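Flavin-dependent thymidylate synthase (Thermus thermophilus, PDB 6J61) probably catalyses the reductive methylation of dUMP to dTMP, with methylenetetrahydrofolate as methyl donor and NADPH and reduced FAD as reductants. Local coordinates at residues A[21-27]-A[60-65]; A[27-32]-A[44-49]; A[178-182]-A[211-215]. All coordinates share one frame; numbering follows the deposited sequence.

Contact 1 of 3, residues A[21-27]-A[60-65]; sequences MGDDRAI and PFEMVV. With FAD (flavin-adenine dinucleotide), chain E.
M21 and V65 form an antiparallel hydrogen-bonded pair where strand 13-21 ends and strand 65-73 begins. M21 N donates to V65 O at 2.9 Å, nearly straight and in the carbonyl plane. V65 N returns a bond to M21 O at 3.1 Å. The same M21 O also receives a CA-H...O contact from V64 CA. The M21 side chain leaves with CG anti to the backbone N and then bends at chi3 (77°). This brings CE to V65 CG2 at 4.0 Å.

G22 turns the chain out of the strand. Its phi of 85° is one that glycine takes readily. D23 is the N-cap of helix 24-32. Its OD1 accepts from R25 N, from above the carboxylate plane, and takes a weak bond from R25 NE, part of a salt bridge. V64 CG2 lies against D23 O and against A26 CB.

I27 ends the segment and makes the central apolar contacts. Its CG2 sits over the centre of the F61 ring, 3.9 Å from the centroid and only 2° off the normal, a CH-pi contact. CD1 comes near F61 CD2 and CE2, CG1 meets V64 CG2, and P60 CB packs on CG2, with the two side chains crossing at about a right angle.

E62 takes no part in this packing and reaches the FAD instead. Its OE2 lies 3.0 Å from adenine C2A. It is also hydrogen-bonded to S87 of the second subunit and forms a salt bridge with R84 of the third. The chemistry therefore divides. Two backbone bonds fix the strand end, and an apolar cluster round I27 holds the first turn of helix 24-32 to a loop that carries an FAD-pocket residue.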
# COMPACT_ATOMS: atom_id res chain seq x y z
N MET A 21 -0.63 -20.08 1.09
CA MET A 21 0.16 -20.07 2.32
C MET A 21 -0.75 -19.96 3.54
O MET A 21 -1.30 -18.90 3.82
CB MET A 21 1.16 -18.90 2.33
CG MET A 21 1.99 -18.88 3.61
SD MET A 21 3.18 -17.54 3.75
CE MET A 21 2.11 -16.26 4.17
N GLY A 22 -0.91 -21.07 4.24
CA GLY A 22 -1.74 -21.09 5.43
C GLY A 22 -3.21 -21.32 5.17
O GLY A 22 -3.70 -21.15 4.05
N ASP A 23 -3.92 -21.74 6.22
CA ASP A 23 -5.36 -21.99 6.17
C ASP A 23 -5.94 -21.44 7.48
O ASP A 23 -5.28 -20.63 8.14
CB ASP A 23 -5.68 -23.49 6.03
CG ASP A 23 -5.05 -24.36 7.13
OD1 ASP A 23 -4.70 -23.84 8.21
OD2 ASP A 23 -4.93 -25.59 6.90
N ASP A 24 -7.14 -21.88 7.86
CA ASP A 24 -7.78 -21.40 9.09
C ASP A 24 -6.84 -21.42 10.30
O ASP A 24 -6.92 -20.54 11.16
CB ASP A 24 -9.03 -22.22 9.44
CG ASP A 24 -10.17 -22.03 8.44
OD1 ASP A 24 -10.41 -20.88 8.03
OD2 ASP A 24 -10.83 -23.03 8.07
N ARG A 25 -5.96 -22.42 10.36
CA ARG A 25 -5.03 -22.54 11.48
C ARG A 25 -4.02 -21.40 11.52
O ARG A 25 -3.57 -21.01 12.61
CB ARG A 25 -4.28 -23.87 11.38
CG ARG A 25 -5.18 -25.09 11.50
CD ARG A 25 -4.41 -26.37 11.23
NE ARG A 25 -3.51 -26.20 10.10
CZ ARG A 25 -2.92 -27.20 9.46
NH1 ARG A 25 -3.13 -28.45 9.83
NH2 ARG A 25 -2.10 -26.93 8.44
N ALA A 26 -3.68 -20.87 10.35
CA ALA A 26 -2.71 -19.79 10.26
C ALA A 26 -3.25 -18.48 10.87
O ALA A 26 -2.52 -17.72 11.50
CB ALA A 26 -2.31 -19.58 8.81
N ILE A 27 -4.54 -18.22 10.67
CA ILE A 27 -5.16 -17.02 11.21
C ILE A 27 -5.07 -17.05 12.73
O ILE A 27 -4.57 -16.11 13.37
CB ILE A 27 -6.64 -16.95 10.81
CG1 ILE A 27 -6.78 -17.22 9.33
CG2 ILE A 27 -7.19 -15.60 11.14
CD1 ILE A 27 -8.21 -17.42 8.89
N PRO A 60 -4.51 -10.83 11.51
CA PRO A 60 -4.44 -12.30 11.46
C PRO A 60 -4.83 -12.88 10.11
O PRO A 60 -4.21 -13.84 9.64
CB PRO A 60 -5.38 -12.73 12.57
CG PRO A 60 -5.17 -11.64 13.59
CD PRO A 60 -5.21 -10.39 12.73
N PHE A 61 -5.84 -12.27 9.49
CA PHE A 61 -6.31 -12.73 8.19
C PHE A 61 -5.33 -12.41 7.06
O PHE A 61 -5.43 -12.98 5.97
CB PHE A 61 -7.68 -12.12 7.89
CG PHE A 61 -8.76 -12.59 8.83
CD1 PHE A 61 -8.93 -11.99 10.07
CD2 PHE A 61 -9.58 -13.66 8.48
CE1 PHE A 61 -9.91 -12.45 10.96
CE2 PHE A 61 -10.56 -14.13 9.36
CZ PHE A 61 -10.72 -13.53 10.59
N GLU A 62 -4.39 -11.51 7.30
CA GLU A 62 -3.42 -11.19 6.27
C GLU A 62 -2.29 -12.21 6.26
O GLU A 62 -1.44 -12.18 5.36
CB GLU A 62 -2.83 -9.80 6.51
CG GLU A 62 -3.54 -8.69 5.78
CD GLU A 62 -2.97 -7.34 6.14
OE1 GLU A 62 -3.33 -6.82 7.21
OE2 GLU A 62 -2.15 -6.80 5.38
N MET A 63 -2.28 -13.12 7.24
CA MET A 63 -1.25 -14.13 7.32
C MET A 63 -1.53 -15.31 6.41
O MET A 63 -0.75 -16.26 6.37
CB MET A 63 -1.06 -14.63 8.76
CG MET A 63 -0.49 -13.58 9.72
SD MET A 63 0.90 -12.68 9.01
CE MET A 63 1.23 -11.43 10.24
N VAL A 64 -2.64 -15.24 5.68
CA VAL A 64 -3.02 -16.29 4.74
C VAL A 64 -2.96 -15.67 3.34
O VAL A 64 -3.47 -14.57 3.13
CB VAL A 64 -4.46 -16.78 5.03
CG1 VAL A 64 -4.97 -17.64 3.88
CG2 VAL A 64 -4.46 -17.57 6.34
N VAL A 65 -2.33 -16.35 2.39
CA VAL A 65 -2.21 -15.80 1.04
C VAL A 65 -2.58 -16.78 -0.07
O VAL A 65 -2.30 -17.97 0.01
CB VAL A 65 -0.77 -15.27 0.78
CG1 VAL A 65 -0.65 -14.67 -0.62
CG2 VAL A 65 -0.40 -14.23 1.81
PA FAD E . -4.35 0.45 7.24
O1A FAD E . -3.06 0.00 7.82
O2A FAD E . -4.30 2.05 6.99
O5B FAD E . -4.58 -0.31 5.86
C5B FAD E . -5.90 -0.05 5.39
C4B FAD E . -6.24 -1.09 4.32
O4B FAD E . -5.30 -0.99 3.22
C3B FAD E . -6.12 -2.50 4.88
O3B FAD E . -7.34 -2.96 5.46
C2B FAD E . -5.67 -3.31 3.68
O2B FAD E . -6.81 -3.72 2.93
C1B FAD E . -4.76 -2.32 2.90
N9A FAD E . -3.32 -2.41 3.28
C8A FAD E . -2.55 -1.41 3.84
N7A FAD E . -1.34 -1.82 4.04
C5A FAD E . -1.22 -3.10 3.62
C6A FAD E . -0.17 -4.05 3.59
N6A FAD E . 1.09 -3.71 4.05
N1A FAD E . -0.42 -5.30 3.09
C2A FAD E . -1.63 -5.64 2.63
N3A FAD E . -2.66 -4.77 2.65
C4A FAD E . -2.50 -3.51 3.13
N1 FAD E . -2.91 -5.29 15.91
C2 FAD E . -1.94 -6.03 16.47
O2 FAD E . -0.81 -5.96 15.99
N3 FAD E . -2.15 -6.85 17.53
C4 FAD E . -3.38 -6.98 18.12
O4 FAD E . -3.55 -7.72 19.08
C4X FAD E . -4.51 -6.18 17.55
N5 FAD E . -5.75 -6.23 18.02
C5X FAD E . -6.76 -5.49 17.47
C6 FAD E . -8.09 -5.58 18.02
C7 FAD E . -9.13 -4.83 17.47
C7M FAD E . -10.51 -4.96 18.09
C8 FAD E . -8.89 -3.96 16.35
C8M FAD E . -10.01 -3.14 15.75
C9 FAD E . -7.60 -3.86 15.80
C9A FAD E . -6.51 -4.62 16.34
N10 FAD E . -5.18 -4.54 15.80
C10 FAD E . -4.17 -5.31 16.37
C1' FAD E . -4.85 -3.67 14.66
C2' FAD E . -5.18 -4.29 13.30
O2' FAD E . -4.69 -5.63 13.22
C3' FAD E . -4.58 -3.41 12.17
O3' FAD E . -3.15 -3.44 12.21
C4' FAD E . -5.06 -1.93 12.28
O4' FAD E . -6.43 -1.88 12.74
C5' FAD E . -4.97 -1.26 10.92
O5' FAD E . -6.12 -1.64 10.16
P FAD E . -5.79 -1.46 8.61
O1P FAD E . -4.58 -2.27 8.26
O2P FAD E . -7.06 -1.99 7.79
O3P FAD E . -5.58 0.14 8.29

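Contact 2 of 3, residues A[27-32]-A[44-49]; sequences IVQAAR and EDAALI
R32 and D45 meet with the guanidinium end-on to one carboxylate oxygen. NH1 and NH2 both donate to D45 OD1, at 3.2 and 2.9 Å. The oxygen lies in the guanidinium plane, while the two flat groups are turned 42° to each other. NH2 approaches nearly in line with the C-O bond of D45, and NH1 comes from the syn side but well out of the carboxylate plane. The R32 chain is extended from CG to NE, which carries the charge across to helix 42-54. NH1 has a further partner in G38 O, in the loop between the helices.

L48 packs against the same guanidinium. Its CD1 sits over one face of the group, 3.6 Å from NH2. The same methyl packs on V28 CG2 from a side chain that crosses it at about a right angle, and A31 CB is a little farther off. V28 CG2 also faces D45 OD1, at 3.4 Å. V28 CG2 is anti to the backbone N, and this points it at both groups.

Deeper in, I27 CD1 meets I49 CD1 at 4.2 Å, again with the chains at about a right angle. The axes of the two helix segments come within 10.1 Å and make an angle of 70°. L210 and A211 of helix 209-220 cover I49 and I27.

Polar and apolar groups share one surface here. OD1 takes two donors from a single arginine. R32 thus ties helix 24-32 to D45 of helix 42-54 and, through G38 O, to the connecting loop, while the methyls of L48 and V28 cover part of the pair.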
# COMPACT_ATOMS: atom_id res chain seq x y z
N ILE A 27 -4.54 -18.22 10.67
CA ILE A 27 -5.16 -17.02 11.21
C ILE A 27 -5.07 -17.05 12.73
O ILE A 27 -4.57 -16.11 13.37
CB ILE A 27 -6.64 -16.95 10.81
CG1 ILE A 27 -6.78 -17.22 9.33
CG2 ILE A 27 -7.19 -15.60 11.14
CD1 ILE A 27 -8.21 -17.42 8.89
N VAL A 28 -5.53 -18.16 13.29
CA VAL A 28 -5.53 -18.37 14.74
C VAL A 28 -4.10 -18.37 15.32
O VAL A 28 -3.85 -17.82 16.39
CB VAL A 28 -6.29 -19.69 15.08
CG1 VAL A 28 -5.44 -20.91 14.76
CG2 VAL A 28 -6.70 -19.69 16.52
N GLN A 29 -3.17 -18.98 14.59
CA GLN A 29 -1.78 -19.05 15.01
C GLN A 29 -1.18 -17.63 15.13
O GLN A 29 -0.59 -17.27 16.16
CB GLN A 29 -0.98 -19.88 14.01
CG GLN A 29 0.53 -19.73 14.13
CD GLN A 29 1.27 -20.46 13.02
OE1 GLN A 29 1.02 -20.24 11.83
NE2 GLN A 29 2.20 -21.32 13.41
N ALA A 30 -1.31 -16.85 14.06
CA ALA A 30 -0.80 -15.47 14.05
C ALA A 30 -1.50 -14.63 15.12
O ALA A 30 -0.89 -13.79 15.76
CB ALA A 30 -1.00 -14.85 12.68
N ALA A 31 -2.80 -14.86 15.30
CA ALA A 31 -3.55 -14.12 16.29
C ALA A 31 -2.97 -14.39 17.67
O ALA A 31 -2.90 -13.49 18.51
CB ALA A 31 -5.02 -14.53 16.25
N ARG A 32 -2.53 -15.62 17.91
CA ARG A 32 -1.97 -15.95 19.22
C ARG A 32 -0.45 -15.75 19.27
O ARG A 32 0.17 -15.97 20.31
CB ARG A 32 -2.34 -17.39 19.60
CG ARG A 32 -3.86 -17.64 19.66
CD ARG A 32 -4.22 -19.05 20.11
NE ARG A 32 -5.67 -19.25 20.16
CZ ARG A 32 -6.31 -20.25 19.54
NH1 ARG A 32 -5.63 -21.13 18.83
NH2 ARG A 32 -7.62 -20.34 19.60
N GLU A 44 -13.21 -23.73 19.22
CA GLU A 44 -12.53 -22.64 19.91
C GLU A 44 -11.85 -21.75 18.86
O GLU A 44 -11.81 -20.52 19.02
CB GLU A 44 -11.49 -23.21 20.87
CG GLU A 44 -10.93 -22.19 21.82
CD GLU A 44 -10.62 -22.79 23.19
OE1 GLU A 44 -10.09 -22.05 24.05
OE2 GLU A 44 -10.91 -23.99 23.39
N ASP A 45 -11.35 -22.36 17.80
CA ASP A 45 -10.69 -21.63 16.73
C ASP A 45 -11.75 -20.93 15.86
O ASP A 45 -11.56 -19.80 15.42
CB ASP A 45 -9.81 -22.57 15.89
CG ASP A 45 -8.56 -23.02 16.63
OD1 ASP A 45 -8.29 -22.47 17.72
OD2 ASP A 45 -7.85 -23.91 16.12
N ALA A 46 -12.86 -21.61 15.64
CA ALA A 46 -13.95 -21.04 14.88
C ALA A 46 -14.42 -19.82 15.67
O ALA A 46 -14.67 -18.76 15.11
CB ALA A 46 -15.08 -22.04 14.73
N ALA A 47 -14.52 -19.97 16.98
CA ALA A 47 -14.95 -18.89 17.84
C ALA A 47 -13.98 -17.70 17.77
O ALA A 47 -14.42 -16.55 17.65
CB ALA A 47 -15.08 -19.38 19.29
N LEU A 48 -12.68 -17.98 17.84
CA LEU A 48 -11.68 -16.92 17.76
C LEU A 48 -11.74 -16.28 16.38
O LEU A 48 -11.73 -15.06 16.24
CB LEU A 48 -10.26 -17.48 17.97
CG LEU A 48 -9.20 -16.60 18.67
CD1 LEU A 48 -7.80 -17.06 18.23
CD2 LEU A 48 -9.40 -15.13 18.34
N ILE A 49 -11.80 -17.11 15.35
CA ILE A 49 -11.85 -16.56 14.02
C ILE A 49 -13.10 -15.71 13.83
O ILE A 49 -13.06 -14.66 13.20
CB ILE A 49 -11.78 -17.67 12.96
CG1 ILE A 49 -10.35 -18.24 12.94
CG2 ILE A 49 -12.18 -17.12 11.60
CD1 ILE A 49 -10.15 -19.42 11.99

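Contact 3 of 3, residues A[178-182]-A[211-215]; sequences FHFLK and AWAAF. With FAD (flavin-adenine dinucleotide), chain N.
H179 NE2 donates to O2P of the FAD diphosphate at 3.2 Å, with the phosphorus in the imidazole plane, off the ring's edge. The bond is moderately bent (148°). CG of H179 stands anti to the backbone N, and the ring leaves helix 174-184 on the side away from helix 209-220. N176 and H175 of the third subunit and T85 and R84 of this chain also bind this FAD.

Another face of the helix packs on helix 209-220, and this contact is aromatic. F178 and F215 form an offset stack, with centroids 4.2 Å apart and planes at 11°. The two side chains slide past each other in opposite directions. F215 CB stands over the F178 face, offset toward the rim, 3.8 Å from its centroid in a CH-pi contact. F215 has chi1 180°, CG anti to the backbone N, which sends its ring toward F178.

W212 adds an edge. L181 CD1 meets it at CZ3, 3.9 Å away and in the ring plane, and F178 CE1 comes near CE3. Around them, M53 of helix 42-54 covers both F178 and F215.

Thus helix 174-184 has two faces of different chemistry. One offers a donor to a phosphate that probably bears negative charge, and another is buried among aromatic rings.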
# COMPACT_ATOMS: atom_id res chain seq x y z
N PHE A 178 -11.02 -11.00 0.68
CA PHE A 178 -12.40 -10.92 1.14
C PHE A 178 -13.00 -9.58 0.70
O PHE A 178 -14.16 -9.49 0.31
CB PHE A 178 -12.49 -11.01 2.67
CG PHE A 178 -12.47 -12.42 3.20
CD1 PHE A 178 -13.15 -13.43 2.55
CD2 PHE A 178 -11.79 -12.73 4.39
CE1 PHE A 178 -13.17 -14.73 3.07
CE2 PHE A 178 -11.81 -14.01 4.91
CZ PHE A 178 -12.50 -15.02 4.25
N HIS A 179 -12.17 -8.54 0.79
CA HIS A 179 -12.57 -7.20 0.38
C HIS A 179 -12.98 -7.28 -1.10
O HIS A 179 -14.05 -6.81 -1.49
CB HIS A 179 -11.38 -6.25 0.55
CG HIS A 179 -11.69 -4.83 0.19
ND1 HIS A 179 -12.48 -4.02 0.96
CD2 HIS A 179 -11.28 -4.07 -0.86
CE1 HIS A 179 -12.55 -2.82 0.42
NE2 HIS A 179 -11.83 -2.82 -0.69
N PHE A 180 -12.11 -7.89 -1.90
CA PHE A 180 -12.33 -8.06 -3.34
C PHE A 180 -13.66 -8.76 -3.62
O PHE A 180 -14.44 -8.36 -4.49
CB PHE A 180 -11.18 -8.88 -3.94
CG PHE A 180 -11.38 -9.27 -5.37
CD1 PHE A 180 -11.26 -8.34 -6.39
CD2 PHE A 180 -11.71 -10.57 -5.70
CE1 PHE A 180 -11.47 -8.69 -7.71
CE2 PHE A 180 -11.92 -10.93 -7.02
CZ PHE A 180 -11.80 -9.99 -8.03
N LEU A 181 -13.89 -9.83 -2.87
CA LEU A 181 -15.10 -10.62 -3.03
C LEU A 181 -16.35 -9.85 -2.65
O LEU A 181 -17.36 -9.93 -3.35
CB LEU A 181 -14.98 -11.88 -2.20
CG LEU A 181 -13.92 -12.85 -2.71
CD1 LEU A 181 -13.79 -14.04 -1.75
CD2 LEU A 181 -14.30 -13.32 -4.09
N LYS A 182 -16.29 -9.09 -1.56
CA LYS A 182 -17.41 -8.29 -1.10
C LYS A 182 -17.83 -7.29 -2.17
O LYS A 182 -19.02 -7.06 -2.38
CB LYS A 182 -17.04 -7.55 0.19
CG LYS A 182 -18.10 -6.59 0.72
CD LYS A 182 -19.42 -7.29 1.00
CE LYS A 182 -20.53 -6.30 1.39
NZ LYS A 182 -21.88 -6.95 1.49
N ALA A 211 -12.81 -19.34 8.25
CA ALA A 211 -12.73 -17.92 7.92
C ALA A 211 -13.88 -17.56 6.98
O ALA A 211 -14.53 -16.52 7.14
CB ALA A 211 -11.40 -17.62 7.25
N TRP A 212 -14.13 -18.43 6.01
CA TRP A 212 -15.20 -18.18 5.08
C TRP A 212 -16.55 -18.16 5.79
O TRP A 212 -17.44 -17.38 5.44
CB TRP A 212 -15.21 -19.24 3.97
CG TRP A 212 -16.40 -19.05 3.07
CD1 TRP A 212 -17.65 -19.54 3.27
CD2 TRP A 212 -16.48 -18.19 1.93
NE1 TRP A 212 -18.52 -19.03 2.33
CE2 TRP A 212 -17.82 -18.20 1.50
CE3 TRP A 212 -15.55 -17.41 1.24
CZ2 TRP A 212 -18.26 -17.46 0.40
CZ3 TRP A 212 -15.98 -16.67 0.15
CH2 TRP A 212 -17.32 -16.70 -0.26
N ALA A 213 -16.72 -19.02 6.79
CA ALA A 213 -17.98 -19.06 7.52
C ALA A 213 -18.21 -17.69 8.13
O ALA A 213 -19.29 -17.12 8.01
CB ALA A 213 -17.94 -20.12 8.60
N ALA A 214 -17.18 -17.15 8.77
CA ALA A 214 -17.28 -15.85 9.39
C ALA A 214 -17.57 -14.78 8.34
O ALA A 214 -18.45 -13.92 8.52
CB ALA A 214 -15.98 -15.52 10.13
N PHE A 215 -16.82 -14.82 7.24
CA PHE A 215 -17.01 -13.85 6.17
C PHE A 215 -18.44 -13.88 5.65
O PHE A 215 -19.07 -12.84 5.47
CB PHE A 215 -16.03 -14.14 5.03
CG PHE A 215 -16.15 -13.18 3.88
CD1 PHE A 215 -15.75 -11.85 4.02
CD2 PHE A 215 -16.73 -13.59 2.68
CE1 PHE A 215 -15.93 -10.94 2.97
CE2 PHE A 215 -16.91 -12.68 1.62
CZ PHE A 215 -16.52 -11.35 1.78
PA FAD N . -7.80 -1.98 -3.10
O1A FAD N . -7.24 -1.35 -4.32
O2A FAD N . -7.31 -3.52 -3.03
O5B FAD N . -7.25 -1.18 -1.82
C5B FAD N . -7.92 -1.65 -0.64
C4B FAD N . -7.68 -0.61 0.45
O4B FAD N . -6.26 -0.50 0.69
C3B FAD N . -8.15 0.76 -0.00
O3B FAD N . -9.53 1.01 0.28
C2B FAD N . -7.21 1.71 0.73
O2B FAD N . -7.74 2.03 2.03
C1B FAD N . -5.88 0.92 0.80
N9A FAD N . -4.91 1.29 -0.28
C8A FAD N . -4.32 0.42 -1.17
N7A FAD N . -3.52 1.06 -1.98
C5A FAD N . -3.53 2.38 -1.68
C6A FAD N . -2.89 3.54 -2.20
N6A FAD N . -2.01 3.43 -3.27
N1A FAD N . -3.14 4.74 -1.64
C2A FAD N . -3.99 4.86 -0.61
N3A FAD N . -4.63 3.80 -0.09
C4A FAD N . -4.43 2.55 -0.58
N1 FAD N . -13.34 3.61 -10.35
C2 FAD N . -13.14 4.53 -11.30
O2 FAD N . -11.99 4.78 -11.63
N3 FAD N . -14.15 5.20 -11.91
C4 FAD N . -15.47 4.97 -11.59
O4 FAD N . -16.37 5.59 -12.15
C4X FAD N . -15.76 3.95 -10.53
N5 FAD N . -17.00 3.65 -10.13
C5X FAD N . -17.24 2.72 -9.16
C6 FAD N . -18.60 2.44 -8.76
C7 FAD N . -18.86 1.50 -7.77
C7M FAD N . -20.30 1.23 -7.39
C8 FAD N . -17.78 0.79 -7.14
C8M FAD N . -18.05 -0.24 -6.06
C9 FAD N . -16.45 1.05 -7.51
C9A FAD N . -16.14 2.01 -8.52
N10 FAD N . -14.79 2.31 -8.92
C10 FAD N . -14.58 3.27 -9.92
C1' FAD N . -13.62 1.62 -8.32
C2' FAD N . -13.23 2.16 -6.92
O2' FAD N . -13.01 3.58 -6.97
C3' FAD N . -11.95 1.45 -6.42
O3' FAD N . -10.83 1.80 -7.26
C4' FAD N . -12.13 -0.10 -6.42
O4' FAD N . -13.43 -0.46 -5.92
C5' FAD N . -11.07 -0.76 -5.54
O5' FAD N . -11.45 -0.57 -4.18
P FAD N . -10.12 -0.48 -3.26
O1P FAD N . -9.17 0.53 -3.82
O2P FAD N . -10.60 -0.04 -1.79
O3P FAD N . -9.44 -1.99 -3.18

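Contact 2 lies within the chain span that contact 1 bridges, and contact 3 follows both in sequence. Contacts 1 and 2 have centres about 10 Å apart and share I27 on helix 24-32. Contact 3 is about 13 Å from contact 1 and about 16 Å from contact 2. A211 of helix 209-220 joins all three: its CB packs on I27 and F61, its CA lies near I49 CG2, and D24 OD1 accepts from its N. Helices 24-32, 42-54 and 209-220 thus meet round A211, and contact 1 ties helix 24-32 to the sheet. Contacts 1 and 3 each carry an FAD-pocket residue, E62 and H179, facing different bound FAD molecules. This fits a homotetramer whose FAD sites each use three monomers.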